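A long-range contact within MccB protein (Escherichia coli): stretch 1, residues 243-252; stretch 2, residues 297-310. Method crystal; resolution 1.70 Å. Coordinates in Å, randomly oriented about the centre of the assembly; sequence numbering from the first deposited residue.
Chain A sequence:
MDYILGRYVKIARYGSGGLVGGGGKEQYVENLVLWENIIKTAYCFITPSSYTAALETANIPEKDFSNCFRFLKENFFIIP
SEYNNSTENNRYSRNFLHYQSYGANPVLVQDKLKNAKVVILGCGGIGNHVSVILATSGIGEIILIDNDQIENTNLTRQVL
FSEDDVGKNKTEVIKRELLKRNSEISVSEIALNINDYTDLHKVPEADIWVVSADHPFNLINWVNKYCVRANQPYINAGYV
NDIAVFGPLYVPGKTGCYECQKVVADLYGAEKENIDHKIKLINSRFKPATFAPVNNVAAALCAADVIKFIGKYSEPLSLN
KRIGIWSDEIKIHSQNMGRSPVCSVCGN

Stretch 1 243-252: IAVFGPLYVP
Stretch 2 297-310: VAAALCAADVIKFI

A strand laid along a helix is among the commonest packing units of α/β proteins, and MccB offers a compact example held together without a single hydrogen bond between the two elements. Residues 243-250 form an extended strand, with Val 251 and Pro 252 continuing as loop; residues 297-310 lie within a longer helix, its phi/psi values near -62/-45 and its i to i+4 bonds running from Leu 301 N to Val 297 O (3.0 Å) through Ile 310 N to Val 306 O (2.9 Å). The axes run nearly parallel, in the same direction, crossing at -17° with a closest approach of 7.1 Å. Register is set by Ala 244 CA opposite Ala 298 CA at 5.0 Å; the backbones then diverge, so that Leu 249 CA and Asp 305 CA are 7.8 Å apart.

The alternation of a strand directs Ala 244 and Phe 246 toward the helix and Val 245 away. Gly 247 (91/165) and the cis peptide before Pro 248 interrupt this rhythm. At the glycine's backbone angles a CB would jam against the preceding carbonyl oxygen. Leu 249 and Val 251 then point toward the helix again, Tyr 250 away.

At the narrow end, methyl groups suffice: Ala 244 CB lies 4.0 Å from Ala 298 CB and 3.9 Å from Val 297 CG1 (Val 297 chi1 t), while Ala 298 CB also approaches Val 245 O at 3.6 Å. Farther along, Phe 246 (chi1 70°, p; chi2 -69°) fills the space with its ring and has the largest area covered in the contact, 107 of the 487 Å² buried in total. Leu 301 (m, t) places its CB 3.6 Å from the centroid of the Phe 246 ring, only 6° off the normal, a CH-pi contact over one face, and its CD1 reaches Phe 246 CE1 at 3.6 Å. At the ring edge, Phe 246 CE2 meets Asp 305 OD2 at 3.5 Å. Asp 305 (chi1 -83°, m; chi2 5°) is buried, but both carboxylate oxygens are hydrogen-bonded elsewhere in the structure, so the acid carries no unmet polar demand here.

Beyond the glycine, Leu 249 and Val 251 from the strand side meet Phe 309 from the helix. Leu 249 (chi1 t, chi2 33°, between wells) brings CD2 to 4.0 Å from Phe 309 CB. Phe 309 (chi1 t, chi2 70°) places CE1 3.6 Å from CG2 of Val 251 (t), extending the apolar seam past the strand's end.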

# COMPACT_ATOMS: atom_id res chain seq x y z
N ILE A 243 12.37 13.08 -0.15
CA ILE A 243 11.69 12.26 0.85
C ILE A 243 10.42 11.68 0.26
O ILE A 243 9.50 12.40 -0.11
CB ILE A 243 11.34 13.05 2.13
CG1 ILE A 243 12.59 13.62 2.81
CG2 ILE A 243 10.55 12.17 3.07
CD1 ILE A 243 12.23 14.55 3.97
N ALA A 244 10.33 10.35 0.26
CA ALA A 244 9.12 9.63 -0.16
C ALA A 244 8.08 9.73 0.96
O ALA A 244 8.46 9.55 2.11
CB ALA A 244 9.46 8.20 -0.44
N VAL A 245 6.84 10.07 0.63
CA VAL A 245 5.78 10.22 1.65
C VAL A 245 4.58 9.34 1.29
O VAL A 245 4.12 9.35 0.15
CB VAL A 245 5.36 11.68 1.83
CG1 VAL A 245 4.17 11.80 2.82
CG2 VAL A 245 6.53 12.52 2.30
N PHE A 246 4.02 8.63 2.28
CA PHE A 246 2.71 8.01 2.03
C PHE A 246 1.94 8.11 3.32
O PHE A 246 2.52 8.17 4.39
CB PHE A 246 2.79 6.56 1.53
CG PHE A 246 3.24 5.52 2.53
CD1 PHE A 246 4.55 5.48 2.98
CD2 PHE A 246 2.37 4.56 3.02
CE1 PHE A 246 4.98 4.50 3.86
CE2 PHE A 246 2.79 3.61 3.94
CZ PHE A 246 4.10 3.57 4.36
N GLY A 247 0.63 8.12 3.15
CA GLY A 247 -0.26 8.46 4.22
C GLY A 247 -0.58 9.95 4.28
O GLY A 247 0.03 10.81 3.61
N PRO A 248 -1.62 10.33 5.02
CA PRO A 248 -2.42 9.39 5.81
C PRO A 248 -3.41 8.57 4.97
O PRO A 248 -3.75 8.95 3.84
CB PRO A 248 -3.15 10.36 6.73
CG PRO A 248 -3.43 11.53 5.83
CD PRO A 248 -2.15 11.70 5.05
N LEU A 249 -3.83 7.44 5.53
CA LEU A 249 -4.96 6.67 5.04
C LEU A 249 -6.15 7.06 5.93
O LEU A 249 -6.16 6.72 7.10
CB LEU A 249 -4.62 5.17 5.10
CG LEU A 249 -5.74 4.15 4.93
CD1 LEU A 249 -6.85 4.58 4.02
CD2 LEU A 249 -5.21 2.80 4.49
N TYR A 250 -7.03 7.89 5.36
CA TYR A 250 -8.18 8.45 6.06
C TYR A 250 -9.33 7.46 5.94
O TYR A 250 -9.76 7.13 4.83
CB TYR A 250 -8.62 9.79 5.46
CG TYR A 250 -9.96 10.23 5.99
CD1 TYR A 250 -10.10 10.52 7.34
CD2 TYR A 250 -11.10 10.23 5.20
CE1 TYR A 250 -11.33 10.85 7.88
CE2 TYR A 250 -12.33 10.62 5.71
CZ TYR A 250 -12.45 10.89 7.07
OH TYR A 250 -13.66 11.23 7.61
N VAL A 251 -9.85 7.03 7.10
CA VAL A 251 -11.03 6.15 7.14
C VAL A 251 -12.10 6.85 7.97
O VAL A 251 -11.85 7.08 9.15
CB VAL A 251 -10.69 4.77 7.72
CG1 VAL A 251 -11.90 3.86 7.61
CG2 VAL A 251 -9.49 4.17 7.02
N PRO A 252 -13.28 7.18 7.39
CA PRO A 252 -14.35 7.88 8.11
C PRO A 252 -14.64 7.30 9.50
O PRO A 252 -14.85 6.09 9.63
CB PRO A 252 -15.55 7.66 7.20
CG PRO A 252 -14.93 7.76 5.83
CD PRO A 252 -13.64 6.98 5.97
N VAL A 297 9.12 4.34 -4.32
CA VAL A 297 8.97 3.90 -2.92
C VAL A 297 7.61 4.34 -2.39
O VAL A 297 6.87 3.57 -1.75
CB VAL A 297 10.11 4.45 -2.04
CG1 VAL A 297 9.81 4.31 -0.56
CG2 VAL A 297 11.45 3.77 -2.36
N ALA A 298 7.30 5.62 -2.60
CA ALA A 298 6.06 6.20 -2.11
C ALA A 298 4.87 5.48 -2.71
O ALA A 298 3.87 5.12 -2.01
CB ALA A 298 5.97 7.67 -2.41
N ALA A 299 4.93 5.33 -4.04
CA ALA A 299 3.87 4.66 -4.76
C ALA A 299 3.69 3.23 -4.27
O ALA A 299 2.57 2.78 -4.04
CB ALA A 299 4.11 4.68 -6.25
N ALA A 300 4.79 2.50 -4.08
CA ALA A 300 4.74 1.09 -3.70
C ALA A 300 4.03 0.95 -2.35
O ALA A 300 3.11 0.13 -2.20
CB ALA A 300 6.12 0.51 -3.61
N LEU A 301 4.47 1.73 -1.36
CA LEU A 301 3.91 1.58 -0.05
C LEU A 301 2.46 2.09 0.01
O LEU A 301 1.65 1.52 0.78
CB LEU A 301 4.82 2.27 0.96
CG LEU A 301 6.15 1.55 1.15
CD1 LEU A 301 7.16 2.42 1.88
CD2 LEU A 301 5.89 0.23 1.88
N CYS A 302 2.10 3.07 -0.83
CA CYS A 302 0.72 3.51 -0.98
C CYS A 302 -0.14 2.34 -1.51
O CYS A 302 -1.21 2.04 -0.97
CB CYS A 302 0.68 4.71 -1.93
SG CYS A 302 -1.01 5.28 -2.28
N ALA A 303 0.33 1.67 -2.56
CA ALA A 303 -0.42 0.54 -3.14
C ALA A 303 -0.60 -0.56 -2.08
O ALA A 303 -1.65 -1.16 -1.98
CB ALA A 303 0.25 0.00 -4.37
N ALA A 304 0.45 -0.82 -1.28
CA ALA A 304 0.38 -1.87 -0.24
C ALA A 304 -0.77 -1.57 0.72
O ALA A 304 -1.52 -2.48 1.11
CB ALA A 304 1.66 -1.95 0.54
N ASP A 305 -0.83 -0.33 1.16
CA ASP A 305 -1.91 0.08 2.08
C ASP A 305 -3.30 -0.03 1.45
O ASP A 305 -4.21 -0.46 2.13
CB ASP A 305 -1.61 1.44 2.68
CG ASP A 305 -0.67 1.34 3.89
OD1 ASP A 305 -0.14 0.20 4.21
OD2 ASP A 305 -0.46 2.39 4.51
N VAL A 306 -3.47 0.27 0.15
CA VAL A 306 -4.76 0.06 -0.54
C VAL A 306 -5.16 -1.42 -0.54
O VAL A 306 -6.32 -1.80 -0.16
CB VAL A 306 -4.71 0.61 -1.97
CG1 VAL A 306 -5.92 0.19 -2.77
CG2 VAL A 306 -4.53 2.11 -1.96
N ILE A 307 -4.21 -2.30 -0.90
CA ILE A 307 -4.46 -3.75 -0.94
C ILE A 307 -4.82 -4.24 0.47
O ILE A 307 -5.76 -5.02 0.63
CB ILE A 307 -3.27 -4.50 -1.58
CG1 ILE A 307 -3.20 -4.15 -3.07
CG2 ILE A 307 -3.36 -5.99 -1.35
CD1 ILE A 307 -1.91 -4.53 -3.73
N LYS A 308 -4.12 -3.77 1.50
CA LYS A 308 -4.44 -4.20 2.88
C LYS A 308 -5.78 -3.63 3.33
O LYS A 308 -6.50 -4.30 4.03
CB LYS A 308 -3.33 -3.83 3.85
CG LYS A 308 -2.07 -4.63 3.60
CD LYS A 308 -0.83 -4.16 4.32
CE LYS A 308 0.30 -5.15 4.06
NZ LYS A 308 1.59 -4.70 4.64
N PHE A 309 -6.06 -2.37 2.98
CA PHE A 309 -7.29 -1.73 3.42
C PHE A 309 -8.48 -2.54 2.87
O PHE A 309 -9.52 -2.73 3.53
CB PHE A 309 -7.32 -0.27 2.95
CG PHE A 309 -8.63 0.44 3.20
CD1 PHE A 309 -8.99 0.76 4.50
CD2 PHE A 309 -9.52 0.69 2.18
CE1 PHE A 309 -10.19 1.40 4.76
CE2 PHE A 309 -10.73 1.33 2.45
CZ PHE A 309 -11.06 1.68 3.73
N ILE A 310 -8.41 -2.88 1.60
CA ILE A 310 -9.49 -3.61 0.91
C ILE A 310 -9.47 -5.08 1.33
O ILE A 310 -10.55 -5.70 1.53
CB ILE A 310 -9.35 -3.49 -0.61
CG1 ILE A 310 -9.60 -2.05 -1.07
CG2 ILE A 310 -10.21 -4.54 -1.32
CD1 ILE A 310 -9.19 -1.80 -2.48